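Local coordinates for protein 3-phosphoshikimate 1-carboxyvinyltransferase (Streptomyces sviceus, PDB 7M0O) that probably transfers the enolpyruvyl group of phosphoenolpyruvate to the 5-hydroxyl of shikimate-3-phosphate, the sixth step of chorismate biosynthesis, at residues L163-R168 with G210-T215. Numbering follows the deposited sequence.
Sequences LGPLTR and GGYRAT
Pro165 meets Tyr212 obliquely, its CB over one face of the ring toward the rim and its CG and CD at the CZ-OH end. Pro165 CB makes a CH-pi contact, 4.2 Å from the centroid of the Tyr212 ring and 17° off the normal, while Pro165 CG sits 3.5 Å from Tyr212 CZ. Pro165 CD reaches the phenol oxygen, 3.3 Å from Tyr212 OH. With CG anti to the carbonyl carbon (chi1 -65°), the Tyr212 side chain starts out beside its own backbone N. A proline suits this place because its compact, rigid ring offers CB, CG and CD together. Leu166 adds its CD2 methyl, with Leu166 CD2 4.2 Å from Tyr212 CD2.

The backbones meet as well: Gly211 N gives a weak, bent hydrogen bond to Pro165 O (2.9 Å, 127° at the hydrogen). A water ties the same carbonyl to Gly210 N and Thr167 O, donating to both oxygens and accepting from the amide. Gly210 and Gly211 both have positive phi, and at Gly210 a side chain would also jam against the preceding carbonyl, so glycine fits each.

In the second shell, Tyr212 OH is hydrogen-bonded to Leu162 O, which holds the far end of the ring. Tyrosine thus supplies both a face for Pro165 CB and a hydroxyl for that carbonyl. An alanine at Tyr212 would probably leave Leu162 O without this partner and open a gap beside the Pro165 ring. Gly164 O accepts from Thr167 OG1 (2.7 Å), in the carbonyl plane, and also from the Thr167 amide.

The contact joins the turn between helix 155-163 and strand 171-174 to the connection from strand 204-207 to strand 216-218. Met191 of helix 182-193 touches both Pro165 and Tyr212, while helix 8-20 packs Phe16 and Ala20 on Leu166, Leu17 and Ala20 on Tyr212.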
ATOM      1  N   LEU A 163      18.078   3.108  -0.068  1.00 12.91           N
ATOM      2  CA  LEU A 163      19.382   3.562  -0.566  1.00 12.53           C
ATOM      3  C   LEU A 163      20.551   2.992   0.236  1.00 15.74           C
ATOM      4  O   LEU A 163      21.631   2.752  -0.332  1.00 12.38           O
ATOM      5  CB  LEU A 163      19.416   5.097  -0.547  1.00 12.45           C
ATOM      6  CG  LEU A 163      20.750   5.813  -0.810  1.00 11.25           C
ATOM      7  CD1 LEU A 163      21.149   5.681  -2.248  1.00 11.84           C
ATOM      8  CD2 LEU A 163      20.665   7.286  -0.428  1.00  9.79           C
ATOM      9  N   GLY A 164      20.361   2.781   1.540  1.00 13.28           N
ATOM     10  CA  GLY A 164      21.445   2.462   2.445  1.00 13.94           C
ATOM     11  C   GLY A 164      22.465   1.445   1.965  1.00 13.05           C
ATOM     12  O   GLY A 164      23.676   1.705   2.013  1.00 14.65           O
ATOM     13  N   PRO A 165      22.030   0.255   1.536  1.00 12.16           N
ATOM     14  CA  PRO A 165      23.004  -0.775   1.125  1.00 13.86           C
ATOM     15  C   PRO A 165      23.739  -0.448  -0.164  1.00 15.65           C
ATOM     16  O   PRO A 165      24.731  -1.120  -0.471  1.00 14.70           O
ATOM     17  CB  PRO A 165      22.142  -2.043   0.976  1.00 18.76           C
ATOM     18  CG  PRO A 165      20.861  -1.739   1.784  1.00 13.06           C
ATOM     19  CD  PRO A 165      20.650  -0.267   1.555  1.00 13.14           C
ATOM     20  N   LEU A 166      23.283   0.543  -0.937  1.00 13.25           N
ATOM     21  CA  LEU A 166      24.027   0.994  -2.111  1.00 15.26           C
ATOM     22  C   LEU A 166      25.133   1.978  -1.764  1.00 15.91           C
ATOM     23  O   LEU A 166      25.969   2.257  -2.622  1.00 13.64           O
ATOM     24  CB  LEU A 166      23.085   1.644  -3.130  1.00  9.87           C
ATOM     25  CG  LEU A 166      21.817   0.833  -3.367  1.00 15.14           C
ATOM     26  CD1 LEU A 166      20.914   1.524  -4.402  1.00 18.26           C
ATOM     27  CD2 LEU A 166      22.156  -0.574  -3.825  1.00 19.01           C
ATOM     28  N   THR A 167      25.144   2.514  -0.548  1.00 13.43           N
ATOM     29  CA  THR A 167      26.169   3.464  -0.153  1.00 13.90           C
ATOM     30  C   THR A 167      27.459   2.725   0.195  1.00 16.49           C
ATOM     31  O   THR A 167      27.477   1.510   0.422  1.00 15.55           O
ATOM     32  CB  THR A 167      25.702   4.296   1.037  1.00 13.06           C
ATOM     33  OG1 THR A 167      25.719   3.483   2.218  1.00 14.28           O
ATOM     34  CG2 THR A 167      24.297   4.839   0.797  1.00 13.63           C
ATOM     35  N   ARG A 168      28.561   3.479   0.221  1.00 15.79           N
ATOM     36  CA  ARG A 168      29.852   2.837   0.432  1.00 13.91           C
ATOM     37  C   ARG A 168      30.051   2.417   1.882  1.00 13.72           C
ATOM     38  O   ARG A 168      30.685   1.386   2.134  1.00 17.30           O
ATOM     39  CB  ARG A 168      30.969   3.768  -0.043  1.00 19.06           C
ATOM     40  CG  ARG A 168      30.783   4.156  -1.498  1.00 16.50           C
ATOM     41  CD  ARG A 168      32.008   4.840  -2.086  1.00 21.31           C
ATOM     42  NE  ARG A 168      32.018   6.289  -1.873  1.00 23.55           N
ATOM     43  CZ  ARG A 168      31.481   7.196  -2.689  1.00 18.80           C
ATOM     44  NH1 ARG A 168      30.853   6.835  -3.805  1.00 18.80           N
ATOM     45  NH2 ARG A 168      31.581   8.485  -2.390  1.00 22.72           N
ATOM     46  N   GLY A 210      26.992  -3.034   1.365  1.00 12.56           N
ATOM     47  CA  GLY A 210      27.188  -4.339   0.765  1.00 17.17           C
ATOM     48  C   GLY A 210      26.141  -4.774  -0.232  1.00 22.35           C
ATOM     49  O   GLY A 210      26.288  -5.851  -0.823  1.00 21.20           O
ATOM     50  N   GLY A 211      25.092  -3.993  -0.429  1.00 19.18           N
ATOM     51  CA  GLY A 211      24.132  -4.268  -1.475  1.00 18.56           C
ATOM     52  C   GLY A 211      23.075  -5.292  -1.104  1.00 17.89           C
ATOM     53  O   GLY A 211      22.943  -5.751   0.040  1.00 17.08           O
ATOM     54  N   TYR A 212      22.316  -5.665  -2.133  1.00 17.45           N
ATOM     55  CA  TYR A 212      21.200  -6.592  -2.051  1.00 13.93           C
ATOM     56  C   TYR A 212      21.485  -7.864  -2.838  1.00 18.13           C
ATOM     57  O   TYR A 212      22.310  -7.877  -3.753  1.00 17.81           O
ATOM     58  CB  TYR A 212      19.915  -5.957  -2.603  1.00 15.20           C
ATOM     59  CG  TYR A 212      19.383  -4.766  -1.841  1.00 16.91           C
ATOM     60  CD1 TYR A 212      18.746  -4.924  -0.622  1.00 11.46           C
ATOM     61  CD2 TYR A 212      19.491  -3.479  -2.363  1.00 14.32           C
ATOM     62  CE1 TYR A 212      18.246  -3.822   0.067  1.00 15.38           C
ATOM     63  CE2 TYR A 212      18.985  -2.384  -1.693  1.00 10.59           C
ATOM     64  CZ  TYR A 212      18.374  -2.556  -0.479  1.00  9.57           C
ATOM     65  OH  TYR A 212      17.869  -1.446   0.177  1.00 14.31           O
ATOM     66  N   ARG A 213      20.750  -8.929  -2.494  1.00 15.14           N
ATOM     67  CA  ARG A 213      20.804 -10.213  -3.186  1.00 19.97           C
ATOM     68  C   ARG A 213      19.502 -10.419  -3.953  1.00 16.26           C
ATOM     69  O   ARG A 213      18.428 -10.441  -3.340  1.00 17.35           O
ATOM     70  CB  ARG A 213      21.000 -11.358  -2.190  1.00 20.15           C
ATOM     71  CG  ARG A 213      22.445 -11.839  -2.034  1.00 32.29           C
ATOM     72  CD  ARG A 213      23.374 -10.728  -1.562  1.00 32.80           C
ATOM     73  NE  ARG A 213      22.773  -9.920  -0.500  1.00 37.63           N
ATOM     74  CZ  ARG A 213      23.426  -9.006   0.216  1.00 38.83           C
ATOM     75  NH1 ARG A 213      24.720  -8.778   0.004  1.00 34.63           N
ATOM     76  NH2 ARG A 213      22.782  -8.323   1.155  1.00 32.17           N
ATOM     77  N   ALA A 214      19.597 -10.603  -5.272  1.00 15.75           N
ATOM     78  CA  ALA A 214      18.410 -10.810  -6.091  1.00 14.08           C
ATOM     79  C   ALA A 214      17.678 -12.073  -5.659  1.00 16.67           C
ATOM     80  O   ALA A 214      18.273 -13.014  -5.119  1.00 17.43           O
ATOM     81  CB  ALA A 214      18.770 -10.924  -7.570  1.00 17.62           C
ATOM     82  N   THR A 215      16.381 -12.102  -5.942  1.00 16.23           N
ATOM     83  CA  THR A 215      15.545 -13.228  -5.555  1.00 18.74           C
ATOM     84  C   THR A 215      14.296 -13.245  -6.435  1.00 21.59           C
ATOM     85  O   THR A 215      14.108 -12.389  -7.304  1.00 17.83           O
ATOM     86  CB  THR A 215      15.202 -13.143  -4.061  1.00 21.58           C
ATOM     87  OG1 THR A 215      14.624 -14.378  -3.625  1.00 22.76           O
ATOM     88  CG2 THR A 215      14.227 -11.997  -3.799  1.00 22.75           C
TER
HETATM   89  O   HOH W   1      27.726  -0.972  -0.425  1.00 23.78           O